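PDB 4GRX: aminotransferase from Paracoccus denitrificans, which probably catalyses pyridoxal-phosphate-dependent transfer of amino groups between amines or omega-amino acids and keto acids, as a class III omega-aminotransferase. Local coordinates for residues G50-D55 with E443-E448; K373-R378 with W391-V396; A416-D421 with D458-E463; I433-P438 with E451-A456. One frame throughout, in Å; residues are numbered along the deposited sequence.

Interaction 1 of 4, residues G50-D55 with E443-E448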
loop_
_atom_site.group_PDB
_atom_site.type_symbol
_atom_site.label_atom_id
_atom_site.label_comp_id
_atom_site.label_asym_id
_atom_site.label_seq_id
_atom_site.Cartn_x
_atom_site.Cartn_y
_atom_site.Cartn_z
ATOM N N GLY A 50 -10.099 -3.286 -25.798
ATOM C CA GLY A 50 -9.292 -4.476 -25.859
ATOM C C GLY A 50 -7.919 -4.109 -25.331
ATOM O O GLY A 50 -7.807 -3.479 -24.276
ATOM N N PRO A 51 -6.862 -4.483 -26.072
ATOM C CA PRO A 51 -5.484 -4.183 -25.675
ATOM C C PRO A 51 -5.001 -2.808 -26.144
ATOM O O PRO A 51 -3.798 -2.538 -26.145
ATOM C CB PRO A 51 -4.693 -5.299 -26.347
ATOM C CG PRO A 51 -5.491 -5.645 -27.568
ATOM C CD PRO A 51 -6.926 -5.294 -27.302
ATOM N N TYR A 52 -5.934 -1.940 -26.517
ATOM C CA TYR A 52 -5.605 -0.592 -26.977
ATOM C C TYR A 52 -5.960 0.468 -25.960
ATOM O O TYR A 52 -6.973 0.363 -25.277
ATOM C CB TYR A 52 -6.329 -0.261 -28.276
ATOM C CG TYR A 52 -5.972 -1.152 -29.421
ATOM C CD1 TYR A 52 -6.717 -2.301 -29.689
ATOM C CD2 TYR A 52 -4.890 -0.855 -30.233
ATOM C CE1 TYR A 52 -6.383 -3.134 -30.734
ATOM C CE2 TYR A 52 -4.548 -1.677 -31.283
ATOM C CZ TYR A 52 -5.304 -2.808 -31.531
ATOM O OH TYR A 52 -4.966 -3.616 -32.571
ATOM N N ILE A 53 -5.102 1.480 -25.874
ATOM C CA ILE A 53 -5.400 2.712 -25.149
ATOM C C ILE A 53 -5.478 3.864 -26.155
ATOM O O ILE A 53 -4.961 3.767 -27.287
ATOM C CB ILE A 53 -4.385 3.003 -24.016
ATOM C CG1 ILE A 53 -2.985 3.297 -24.584
ATOM C CG2 ILE A 53 -4.350 1.849 -23.006
ATOM C CD1 ILE A 53 -1.974 3.761 -23.559
ATOM N N VAL A 54 -6.168 4.930 -25.747
ATOM C CA VAL A 54 -6.457 6.090 -26.602
ATOM C C VAL A 54 -6.244 7.344 -25.766
ATOM O O VAL A 54 -6.832 7.464 -24.687
ATOM C CB VAL A 54 -7.930 6.067 -27.091
ATOM C CG1 VAL A 54 -8.278 7.308 -27.897
ATOM C CG2 VAL A 54 -8.205 4.810 -27.894
ATOM N N ASP A 55 -5.419 8.275 -26.251
ATOM C CA ASP A 55 -5.168 9.516 -25.500
ATOM C C ASP A 55 -6.139 10.657 -25.817
ATOM O O ASP A 55 -7.093 10.495 -26.585
ATOM C CB ASP A 55 -3.693 9.962 -25.578
ATOM C CG ASP A 55 -3.270 10.440 -26.964
ATOM O OD1 ASP A 55 -4.143 10.758 -27.798
ATOM O OD2 ASP A 55 -2.043 10.519 -27.210
ATOM N N GLU A 443 -4.152 -13.230 -32.637
ATOM C CA GLU A 443 -3.022 -13.473 -33.546
ATOM C C GLU A 443 -2.683 -12.260 -34.404
ATOM O O GLU A 443 -1.515 -12.024 -34.710
ATOM C CB GLU A 443 -3.273 -14.697 -34.435
ATOM C CG GLU A 443 -3.554 -15.966 -33.643
ATOM C CD GLU A 443 -3.863 -17.171 -34.510
ATOM O OE1 GLU A 443 -3.621 -17.106 -35.732
ATOM O OE2 GLU A 443 -4.341 -18.197 -33.968
ATOM N N ALA A 444 -3.707 -11.497 -34.778
ATOM C CA ALA A 444 -3.535 -10.311 -35.624
ATOM C C ALA A 444 -2.876 -9.189 -34.829
ATOM O O ALA A 444 -1.961 -8.521 -35.309
ATOM C CB ALA A 444 -4.872 -9.858 -36.195
ATOM N N GLN A 445 -3.336 -9.003 -33.605
ATOM C CA GLN A 445 -2.726 -8.052 -32.685
ATOM C C GLN A 445 -1.259 -8.412 -32.370
ATOM O O GLN A 445 -0.402 -7.525 -32.249
ATOM C CB GLN A 445 -3.577 -7.956 -31.412
ATOM C CG GLN A 445 -4.938 -7.320 -31.678
ATOM C CD GLN A 445 -5.987 -7.563 -30.602
ATOM O OE1 GLN A 445 -5.754 -8.248 -29.593
ATOM N NE2 GLN A 445 -7.167 -6.988 -30.815
ATOM N N MET A 446 -0.965 -9.704 -32.265
ATOM C CA MET A 446 0.400 -10.145 -31.997
ATOM C C MET A 446 1.323 -9.787 -33.160
ATOM O O MET A 446 2.470 -9.358 -32.957
ATOM C CB MET A 446 0.455 -11.640 -31.676
ATOM C CG MET A 446 1.843 -12.116 -31.301
ATOM S SD MET A 446 1.941 -13.891 -31.043
ATOM C CE MET A 446 1.266 -14.051 -29.394
ATOM N N ASP A 447 0.807 -9.953 -34.376
ATOM C CA ASP A 447 1.497 -9.511 -35.587
ATOM C C ASP A 447 1.690 -8.004 -35.608
ATOM O O ASP A 447 2.740 -7.522 -36.031
ATOM C CB ASP A 447 0.742 -9.971 -36.828
ATOM C CG ASP A 447 0.857 -11.450 -37.049
ATOM O OD1 ASP A 447 0.299 -11.940 -38.059
ATOM O OD2 ASP A 447 1.502 -12.123 -36.213
ATOM N N GLU A 448 0.681 -7.265 -35.153
ATOM C CA GLU A 448 0.770 -5.810 -35.101
ATOM C C GLU A 448 1.933 -5.374 -34.222
ATOM O O GLU A 448 2.749 -4.542 -34.625
ATOM C CB GLU A 448 -0.527 -5.179 -34.587
ATOM C CG GLU A 448 -0.557 -3.674 -34.808
ATOM C CD GLU A 448 -1.700 -2.991 -34.108
ATOM O OE1 GLU A 448 -2.654 -3.676 -33.704
ATOM O OE2 GLU A 448 -1.632 -1.756 -33.962
#
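Tyr52 OH donates a hydrogen bond to Glu448 OE1 over 2.6 Å, the one such bond between strand 52-55 and the first turns of helix 443-463. The carboxylate receives it on the syn lone pair of OE1, the side facing its other oxygen, and lies at the edge of the phenol ring, the two planes 29° apart. The side chains come from opposite directions: CG of Glu448 stands anti to its backbone N (chi1 -168°) and the extended chain carries the carboxylate out to the strand. OE2 forms a salt bridge with Lys452, one turn along the helix, so both oxygens are engaged. The tyrosine ring also makes a cation-pi contact with Arg60. A phenylalanine here would probably leave Glu448 OE1 without this donor and remove the polar link between strand and helix.

Gln445 lies beside this bond. Its CG is 3.8 Å from Tyr52 OH, and its amide is turned almost perpendicular to the ring, with planes 87° apart. The same amide backs onto Pro51, whose CG is 3.3 Å from Gln445 OE1. That oxygen accepts a hydrogen bond from Thr442 N, just before the helix, which helps to hold the amide in place. Pro51 also packs on Leu62, Pro438 and Ile440. The contact thus joins the N-terminal antiparallel strands to the C-terminal helix, a union of chain ends characteristic of the small domain in fold-type I, class III aminotransferases.

Interaction 2 of 4, residues K373-R378 with W391-V396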
loop_
_atom_site.group_PDB
_atom_site.type_symbol
_atom_site.label_atom_id
_atom_site.label_comp_id
_atom_site.label_asym_id
_atom_site.label_seq_id
_atom_site.Cartn_x
_atom_site.Cartn_y
_atom_site.Cartn_z
ATOM N N LYS A 373 12.393 -15.097 -31.795
ATOM C CA LYS A 373 13.510 -15.824 -32.426
ATOM C C LYS A 373 13.853 -15.247 -33.793
ATOM O O LYS A 373 15.023 -15.128 -34.135
ATOM C CB LYS A 373 13.195 -17.314 -32.562
ATOM C CG LYS A 373 14.389 -18.175 -32.940
ATOM C CD LYS A 373 13.944 -19.371 -33.766
ATOM C CE LYS A 373 14.995 -20.465 -33.739
ATOM N NZ LYS A 373 14.493 -21.735 -34.333
ATOM N N ARG A 374 12.824 -14.896 -34.562
ATOM C CA ARG A 374 13.007 -14.202 -35.840
ATOM C C ARG A 374 13.635 -12.822 -35.597
ATOM O O ARG A 374 14.607 -12.460 -36.274
ATOM C CB ARG A 374 11.677 -14.106 -36.621
ATOM C CG ARG A 374 11.786 -13.605 -38.063
ATOM C CD ARG A 374 10.482 -13.759 -38.854
ATOM N NE ARG A 374 9.339 -13.027 -38.283
ATOM C CZ ARG A 374 8.359 -13.568 -37.540
ATOM N NH1 ARG A 374 8.347 -14.871 -37.255
ATOM N NH2 ARG A 374 7.373 -12.801 -37.071
ATOM N N ILE A 375 13.107 -12.083 -34.614
ATOM C CA ILE A 375 13.575 -10.723 -34.319
ATOM C C ILE A 375 14.997 -10.684 -33.761
ATOM O O ILE A 375 15.756 -9.773 -34.065
ATOM C CB ILE A 375 12.571 -9.947 -33.434
ATOM C CG1 ILE A 375 11.291 -9.672 -34.231
ATOM C CG2 ILE A 375 13.124 -8.590 -33.026
ATOM C CD1 ILE A 375 10.120 -9.180 -33.410
ATOM N N ALA A 376 15.361 -11.691 -32.975
ATOM C CA ALA A 376 16.677 -11.774 -32.344
ATOM C C ALA A 376 17.815 -12.054 -33.329
ATOM O O ALA A 376 18.984 -12.088 -32.940
ATOM C CB ALA A 376 16.664 -12.838 -31.263
ATOM N N ASP A 377 17.474 -12.256 -34.598
ATOM C CA ASP A 377 18.459 -12.652 -35.612
ATOM C C ASP A 377 19.556 -11.615 -35.878
ATOM O O ASP A 377 20.693 -11.979 -36.192
ATOM C CB ASP A 377 17.763 -12.985 -36.930
ATOM C CG ASP A 377 18.594 -13.895 -37.809
ATOM O OD1 ASP A 377 19.453 -14.632 -37.267
ATOM O OD2 ASP A 377 18.379 -13.876 -39.042
ATOM N N ARG A 378 19.208 -10.339 -35.744
ATOM C CA ARG A 378 20.099 -9.228 -36.060
ATOM C C ARG A 378 21.330 -9.060 -35.141
ATOM O O ARG A 378 21.394 -9.664 -34.065
ATOM C CB ARG A 378 19.282 -7.946 -36.096
ATOM C CG ARG A 378 18.445 -7.735 -34.860
ATOM C CD ARG A 378 17.621 -6.494 -35.026
ATOM N NE ARG A 378 16.285 -6.819 -35.486
ATOM C CZ ARG A 378 15.523 -5.993 -36.183
ATOM N NH1 ARG A 378 15.980 -4.798 -36.523
ATOM N NH2 ARG A 378 14.308 -6.366 -36.548
ATOM N N TRP A 391 8.098 -11.933 -22.156
ATOM C CA TRP A 391 9.263 -12.078 -23.036
ATOM C C TRP A 391 10.127 -10.856 -23.049
ATOM O O TRP A 391 9.656 -9.735 -22.762
ATOM C CB TRP A 391 8.804 -12.371 -24.456
ATOM C CG TRP A 391 8.066 -13.680 -24.587
ATOM C CD1 TRP A 391 6.696 -13.887 -24.518
ATOM C CD2 TRP A 391 8.646 -15.022 -24.792
ATOM N NE1 TRP A 391 6.394 -15.216 -24.656
ATOM C CE2 TRP A 391 7.517 -15.952 -24.823
ATOM C CE3 TRP A 391 9.935 -15.522 -24.943
ATOM C CZ2 TRP A 391 7.696 -17.321 -25.003
ATOM C CZ3 TRP A 391 10.107 -16.903 -25.122
ATOM C CH2 TRP A 391 9.016 -17.778 -25.148
ATOM N N ALA A 392 11.404 -11.061 -23.378
ATOM C CA ALA A 392 12.343 -9.955 -23.544
ATOM C C ALA A 392 13.437 -10.201 -24.590
ATOM O O ALA A 392 13.918 -11.328 -24.768
ATOM C CB ALA A 392 12.955 -9.551 -22.218
ATOM N N LEU A 393 13.790 -9.123 -25.287
ATOM C CA LEU A 393 14.938 -9.064 -26.166
ATOM C C LEU A 393 16.047 -8.230 -25.499
ATOM O O LEU A 393 15.790 -7.154 -24.963
ATOM C CB LEU A 393 14.522 -8.423 -27.481
ATOM C CG LEU A 393 13.472 -9.196 -28.276
ATOM C CD1 LEU A 393 12.531 -8.258 -29.030
ATOM C CD2 LEU A 393 14.138 -10.205 -29.212
ATOM N N GLU A 394 17.275 -8.731 -25.519
ATOM C CA GLU A 394 18.389 -7.979 -24.937
ATOM C C GLU A 394 19.197 -7.230 -25.999
ATOM O O GLU A 394 19.767 -7.847 -26.889
ATOM C CB GLU A 394 19.308 -8.917 -24.187
ATOM C CG GLU A 394 20.447 -8.190 -23.517
ATOM C CD GLU A 394 20.130 -7.753 -22.095
ATOM O OE1 GLU A 394 19.079 -8.158 -21.531
ATOM O OE2 GLU A 394 20.960 -7.005 -21.541
ATOM N N ALA A 395 19.249 -5.907 -25.910
ATOM C CA ALA A 395 20.011 -5.119 -26.881
ATOM C C ALA A 395 21.492 -5.073 -26.529
ATOM O O ALA A 395 21.865 -4.834 -25.372
ATOM C CB ALA A 395 19.453 -3.710 -26.999
ATOM N N VAL A 396 22.342 -5.312 -27.519
ATOM C CA VAL A 396 23.781 -5.294 -27.276
ATOM C C VAL A 396 24.460 -4.440 -28.334
ATOM O O VAL A 396 24.006 -4.415 -29.471
ATOM C CB VAL A 396 24.372 -6.724 -27.265
ATOM C CG1 VAL A 396 23.714 -7.571 -26.182
ATOM C CG2 VAL A 396 24.212 -7.393 -28.623
#
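Leu393, on the middle strand of a three-stranded antiparallel sheet, fits its two methyls against two consecutive residues where helix 357-375 runs out. CD1 meets Ile375 CG2 at 4.1 Å, while CD2 lies 4.2 Å from Ala376 CB, so the methyls divide between the last helical residue and the one after it. The Ile375 and Leu393 side chains cross at about a right angle. Ile375 presents CG2 because that branch points opposite the backbone N, while CG1 (chi1 -68°) lies beside it, and it also packs on Phe450 and Leu457 of helix 443-463. Leu372 and Tyr384 add to the cover of Leu393.

The other side is looser and faces solvent. Lys373, Arg374 and Asp377 are exposed, and the chain leaves the helix through a type I turn, Ile375 to Arg378. A weak bond of 3.3 Å runs from Arg378 NE to Ile375 O, which lies in the guanidinium plane at its edge. The guanidinium makes salt bridges with Glu454 and Asp458, tying the turn to helix 443-463. Across the segments the contact is wholly apolar: it probably draws its strength from burial and shape, leaving directional polar bonding to the 375-378 turn and its salt bridges.

Interaction 3 of 4, residues A416-D421 with D458-E463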
loop_
_atom_site.group_PDB
_atom_site.type_symbol
_atom_site.label_atom_id
_atom_site.label_comp_id
_atom_site.label_asym_id
_atom_site.label_seq_id
_atom_site.Cartn_x
_atom_site.Cartn_y
_atom_site.Cartn_z
ATOM N N ALA A 416 11.604 2.838 -26.383
ATOM C CA ALA A 416 10.317 3.239 -25.805
ATOM C C ALA A 416 9.669 4.358 -26.618
ATOM O O ALA A 416 8.580 4.163 -27.182
ATOM C CB ALA A 416 10.494 3.674 -24.356
ATOM N N ASN A 417 10.359 5.499 -26.707
ATOM C CA ASN A 417 9.919 6.646 -27.512
ATOM C C ASN A 417 9.536 6.330 -28.988
ATOM O O ASN A 417 8.437 6.663 -29.445
ATOM C CB ASN A 417 10.958 7.780 -27.417
ATOM C CG ASN A 417 11.113 8.315 -25.991
ATOM O OD1 ASN A 417 10.143 8.391 -25.243
ATOM N ND2 ASN A 417 12.334 8.687 -25.616
ATOM N N THR A 418 10.424 5.668 -29.717
ATOM C CA THR A 418 10.132 5.305 -31.097
ATOM C C THR A 418 8.917 4.391 -31.205
ATOM O O THR A 418 8.108 4.563 -32.088
ATOM C CB THR A 418 11.350 4.675 -31.784
ATOM O OG1 THR A 418 12.437 5.602 -31.727
ATOM C CG2 THR A 418 11.056 4.360 -33.234
ATOM N N CYS A 419 8.791 3.424 -30.302
ATOM C CA CYS A 419 7.616 2.530 -30.264
ATOM C C CYS A 419 6.320 3.307 -30.073
ATOM O O CYS A 419 5.362 3.133 -30.831
ATOM C CB CYS A 419 7.756 1.504 -29.141
ATOM S SG CYS A 419 8.634 0.005 -29.635
ATOM N N THR A 420 6.303 4.161 -29.051
ATOM C CA THR A 420 5.186 5.048 -28.814
ATOM C C THR A 420 4.830 5.830 -30.084
ATOM O O THR A 420 3.667 5.942 -30.419
ATOM C CB THR A 420 5.462 5.964 -27.597
ATOM O OG1 THR A 420 5.529 5.150 -26.428
ATOM C CG2 THR A 420 4.352 6.996 -27.387
ATOM N N ASP A 421 5.824 6.336 -30.806
ATOM C CA ASP A 421 5.548 7.157 -31.995
ATOM C C ASP A 421 4.903 6.379 -33.105
ATOM O O ASP A 421 4.247 6.973 -33.946
ATOM C CB ASP A 421 6.807 7.833 -32.532
ATOM C CG ASP A 421 7.272 8.951 -31.648
ATOM O OD1 ASP A 421 6.426 9.541 -30.937
ATOM O OD2 ASP A 421 8.483 9.238 -31.649
ATOM N N ASP A 458 14.755 -1.190 -36.176
ATOM C CA ASP A 458 15.510 -0.807 -37.371
ATOM C C ASP A 458 15.945 0.641 -37.253
ATOM O O ASP A 458 17.116 0.972 -37.462
ATOM C CB ASP A 458 14.666 -0.958 -38.638
ATOM C CG ASP A 458 14.416 -2.407 -39.027
ATOM O OD1 ASP A 458 14.806 -3.344 -38.291
ATOM O OD2 ASP A 458 13.801 -2.608 -40.092
ATOM N N LYS A 459 14.984 1.491 -36.902
ATOM C CA LYS A 459 15.189 2.926 -36.807
ATOM C C LYS A 459 16.255 3.261 -35.763
ATOM O O LYS A 459 17.223 3.946 -36.083
ATOM C CB LYS A 459 13.862 3.615 -36.478
ATOM C CG LYS A 459 13.747 5.045 -36.955
ATOM C CD LYS A 459 12.287 5.469 -36.921
ATOM C CE LYS A 459 11.995 6.575 -37.925
ATOM N NZ LYS A 459 12.857 7.763 -37.676
ATOM N N VAL A 460 16.092 2.755 -34.538
ATOM C CA VAL A 460 17.002 3.064 -33.439
ATOM C C VAL A 460 18.423 2.513 -33.651
ATOM O O VAL A 460 19.402 3.255 -33.502
ATOM C CB VAL A 460 16.438 2.601 -32.078
ATOM C CG1 VAL A 460 17.420 2.895 -30.946
ATOM C CG2 VAL A 460 15.093 3.260 -31.798
ATOM N N PHE A 461 18.550 1.239 -34.016
ATOM C CA PHE A 461 19.878 0.664 -34.239
ATOM C C PHE A 461 20.647 1.336 -35.376
ATOM O O PHE A 461 21.884 1.311 -35.404
ATOM C CB PHE A 461 19.843 -0.873 -34.406
ATOM C CG PHE A 461 19.393 -1.616 -33.165
ATOM C CD1 PHE A 461 19.715 -1.149 -31.890
ATOM C CD2 PHE A 461 18.648 -2.793 -33.269
ATOM C CE1 PHE A 461 19.294 -1.827 -30.750
ATOM C CE2 PHE A 461 18.231 -3.482 -32.129
ATOM C CZ PHE A 461 18.554 -2.993 -30.869
ATOM N N ALA A 462 19.927 1.947 -36.310
ATOM C CA ALA A 462 20.590 2.652 -37.406
ATOM C C ALA A 462 21.012 4.056 -36.988
ATOM O O ALA A 462 21.993 4.580 -37.501
ATOM C CB ALA A 462 19.705 2.697 -38.640
ATOM N N GLU A 463 20.264 4.660 -36.068
ATOM C CA GLU A 463 20.632 5.957 -35.482
ATOM C C GLU A 463 21.922 5.824 -34.671
ATOM O O GLU A 463 22.685 6.773 -34.534
ATOM C CB GLU A 463 19.522 6.471 -34.555
ATOM C CG GLU A 463 18.281 7.044 -35.235
ATOM C CD GLU A 463 17.105 7.280 -34.273
ATOM O OE1 GLU A 463 16.055 7.766 -34.753
ATOM O OE2 GLU A 463 17.202 6.991 -33.044
#
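Thr418 and Val460 meet where two helices of the C-terminal small domain, 411-421 and 443-463, pack against each other; their CA atoms, 7.6 Å apart, are the nearest pair of CA atoms between the two segments. The two side chains point toward the opposing helix and slide past each other in opposite directions. Val460 offers CG2, the methyl beside its own backbone N, since CG1 takes the position anti to that N (chi1 178°). This methyl rests 4.0 Å from Thr418 CB.

Lys459 comes at the threonine differently, crossing it at a slant. Its aliphatic chain lies beside the other branch, with Lys459 CD 4.0 Å from Thr418 CG2, and it bends only at the last torsion, so that hydrocarbon rather than the ammonium makes the touch. This flank is exposed, whereas Val460 is buried; Ala456, one turn earlier on the same helix, extends the packing against Thr418.

The threonine hydroxyl makes no hydrogen bond to 458-463. It is hydrogen-bonded to Arg414 O in the preceding turn of its own helix, while Val460 CG2 sits against Thr418 OG1 at 3.5 Å.

Interaction 4 of 4, residues I433-P438 with E451-A456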
loop_
_atom_site.group_PDB
_atom_site.type_symbol
_atom_site.label_atom_id
_atom_site.label_comp_id
_atom_site.label_asym_id
_atom_site.label_seq_id
_atom_site.Cartn_x
_atom_site.Cartn_y
_atom_site.Cartn_z
ATOM N N ILE A 433 14.280 -5.216 -23.757
ATOM C CA ILE A 433 13.002 -4.883 -24.390
ATOM C C ILE A 433 11.942 -5.911 -23.994
ATOM O O ILE A 433 11.987 -7.072 -24.416
ATOM C CB ILE A 433 13.140 -4.859 -25.914
ATOM C CG1 ILE A 433 14.328 -3.985 -26.314
ATOM C CG2 ILE A 433 11.839 -4.399 -26.571
ATOM C CD1 ILE A 433 15.151 -4.566 -27.441
ATOM N N VAL A 434 10.982 -5.472 -23.187
ATOM C CA VAL A 434 10.015 -6.362 -22.564
ATOM C C VAL A 434 8.679 -6.329 -23.287
ATOM O O VAL A 434 8.206 -5.280 -23.724
ATOM C CB VAL A 434 9.831 -5.999 -21.080
ATOM C CG1 VAL A 434 8.697 -6.778 -20.448
ATOM C CG2 VAL A 434 11.117 -6.258 -20.323
ATOM N N LEU A 435 8.075 -7.498 -23.418
ATOM C CA LEU A 435 6.770 -7.626 -24.015
ATOM C C LEU A 435 5.937 -8.489 -23.086
ATOM O O LEU A 435 6.316 -9.638 -22.765
ATOM C CB LEU A 435 6.895 -8.263 -25.391
ATOM C CG LEU A 435 7.541 -7.462 -26.524
ATOM C CD1 LEU A 435 7.597 -8.313 -27.788
ATOM C CD2 LEU A 435 6.802 -6.149 -26.799
ATOM N N CYS A 436 4.833 -7.920 -22.608
ATOM C CA CYS A 436 3.915 -8.628 -21.713
ATOM C C CYS A 436 2.470 -8.192 -21.950
ATOM O O CYS A 436 1.829 -7.614 -21.055
ATOM C CB CYS A 436 4.328 -8.462 -20.236
ATOM S SG CYS A 436 4.385 -6.760 -19.613
ATOM N N PRO A 437 1.944 -8.487 -23.159
ATOM C CA PRO A 437 0.625 -8.012 -23.593
ATOM C C PRO A 437 -0.531 -8.650 -22.803
ATOM O O PRO A 437 -0.332 -9.679 -22.156
ATOM C CB PRO A 437 0.556 -8.446 -25.072
ATOM C CG PRO A 437 1.730 -9.341 -25.320
ATOM C CD PRO A 437 2.465 -9.550 -24.040
ATOM N N PRO A 438 -1.743 -8.058 -22.859
ATOM C CA PRO A 438 -2.869 -8.753 -22.212
ATOM C C PRO A 438 -3.095 -10.162 -22.783
ATOM O O PRO A 438 -2.721 -10.470 -23.925
ATOM C CB PRO A 438 -4.072 -7.865 -22.542
ATOM C CG PRO A 438 -3.506 -6.546 -22.923
ATOM C CD PRO A 438 -2.184 -6.837 -23.559
ATOM N N GLU A 451 5.532 -6.365 -35.942
ATOM C CA GLU A 451 5.778 -5.408 -37.022
ATOM C C GLU A 451 6.162 -4.013 -36.476
ATOM O O GLU A 451 7.143 -3.413 -36.914
ATOM C CB GLU A 451 4.554 -5.363 -37.943
ATOM C CG GLU A 451 4.487 -4.206 -38.926
ATOM C CD GLU A 451 3.318 -4.342 -39.894
ATOM O OE1 GLU A 451 2.298 -4.979 -39.530
ATOM O OE2 GLU A 451 3.424 -3.826 -41.028
ATOM N N LYS A 452 5.412 -3.516 -35.498
ATOM C CA LYS A 452 5.731 -2.216 -34.889
ATOM C C LYS A 452 7.088 -2.211 -34.156
ATOM O O LYS A 452 7.900 -1.285 -34.349
ATOM C CB LYS A 452 4.584 -1.728 -33.993
ATOM C CG LYS A 452 3.386 -1.264 -34.805
ATOM C CD LYS A 452 2.190 -0.906 -33.947
ATOM C CE LYS A 452 1.125 -0.230 -34.786
ATOM N NZ LYS A 452 0.081 0.355 -33.911
ATOM N N LEU A 453 7.333 -3.253 -33.353
ATOM C CA LEU A 453 8.594 -3.411 -32.639
ATOM C C LEU A 453 9.793 -3.439 -33.578
ATOM O O LEU A 453 10.804 -2.811 -33.307
ATOM C CB LEU A 453 8.578 -4.672 -31.768
ATOM C CG LEU A 453 9.794 -4.916 -30.862
ATOM C CD1 LEU A 453 10.181 -3.668 -30.074
ATOM C CD2 LEU A 453 9.544 -6.083 -29.928
ATOM N N GLU A 454 9.664 -4.159 -34.683
ATOM C CA GLU A 454 10.749 -4.340 -35.639
ATOM C C GLU A 454 11.168 -3.050 -36.307
ATOM O O GLU A 454 12.361 -2.791 -36.481
ATOM C CB GLU A 454 10.331 -5.317 -36.724
ATOM C CG GLU A 454 10.096 -6.730 -36.249
ATOM C CD GLU A 454 10.770 -7.714 -37.166
ATOM O OE1 GLU A 454 10.101 -8.675 -37.630
ATOM O OE2 GLU A 454 11.974 -7.497 -37.437
ATOM N N LYS A 455 10.173 -2.264 -36.708
ATOM C CA LYS A 455 10.401 -0.966 -37.323
ATOM C C LYS A 455 11.176 -0.067 -36.350
ATOM O O LYS A 455 12.222 0.491 -36.705
ATOM C CB LYS A 455 9.066 -0.334 -37.722
ATOM C CG LYS A 455 9.166 0.650 -38.880
ATOM C CD LYS A 455 7.792 1.022 -39.427
ATOM C CE LYS A 455 6.940 -0.214 -39.719
ATOM N NZ LYS A 455 5.809 0.100 -40.637
ATOM N N ALA A 456 10.669 0.028 -35.121
ATOM C CA ALA A 456 11.348 0.722 -34.028
ATOM C C ALA A 456 12.804 0.281 -33.896
ATOM O O ALA A 456 13.701 1.126 -33.858
ATOM C CB ALA A 456 10.603 0.516 -32.722
#
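Leu453 of helix 443-463 is the single residue of its segment that touches strand 432-435, and it does so with both methyls. All the contacts across the two segments are apolar. CD2 meets Leu435 CD1 at 3.7 Å, the two leucines reaching toward each other tip to tip, with Leu435 CD2 also near, at 4.2 Å. The second methyl, CD1, goes to the strand residue two places earlier and lies 3.9 Å from Ile433 CG2, the isoleucine and leucine crossing obliquely. A chi1 of -175° swings Leu453 CG away from the backbone N and toward the sheet, where its fork spans the two strand residues. Ile433 and Leu435 face the helix, while Val434 between them points the other way, the alternation expected of a beta strand.

The apolar layer goes on beyond the two segments. Ile433 also packs on Ile415 and Leu457, Leu435 on Phe368, Leu372 and Met449, and Leu453 on Cys419, so three helices converge here.

Polar interactions lie at the margins. The strand is joined to its neighbour by backbone hydrogen bonds, Leu435 with Trp391 among them, while Lys452 NZ holds Gly423 O and Pro437 O accepts from Arg276 NH1. Bound delta-amino valeric acid is about 13 Å from the side chain of Ile433, so this contact does not itself line the ligand pocket. It belongs instead to a two-layer alpha/beta arrangement, a three-stranded antiparallel sheet covered on one face by helices 357-375, 411-421 and 443-463.

How the interactions relate
From the N terminus, strand 52-55 waits through 387 intervening residues until helix 443-463 returns to it, so interaction 1 closes a very long loop. Interaction 2 closes a short loop of 12 residues that includes strand 381-387 and is nested within the long one, bringing the end of helix 357-375 onto strand 390-395. Interactions 3 and 4 follow it in series: the loop of 433-438 with 451-456 is nested inside that of 416-421 with 458-463, and both cross interaction 1. Helix 443-463 serves interactions 1, 3 and 4 at successive levels. Pro51 against Pro438 connects interactions 1 and 4, neighbouring strands join 2 to 4, and Cys419 against Ala456 joins 3 to 4.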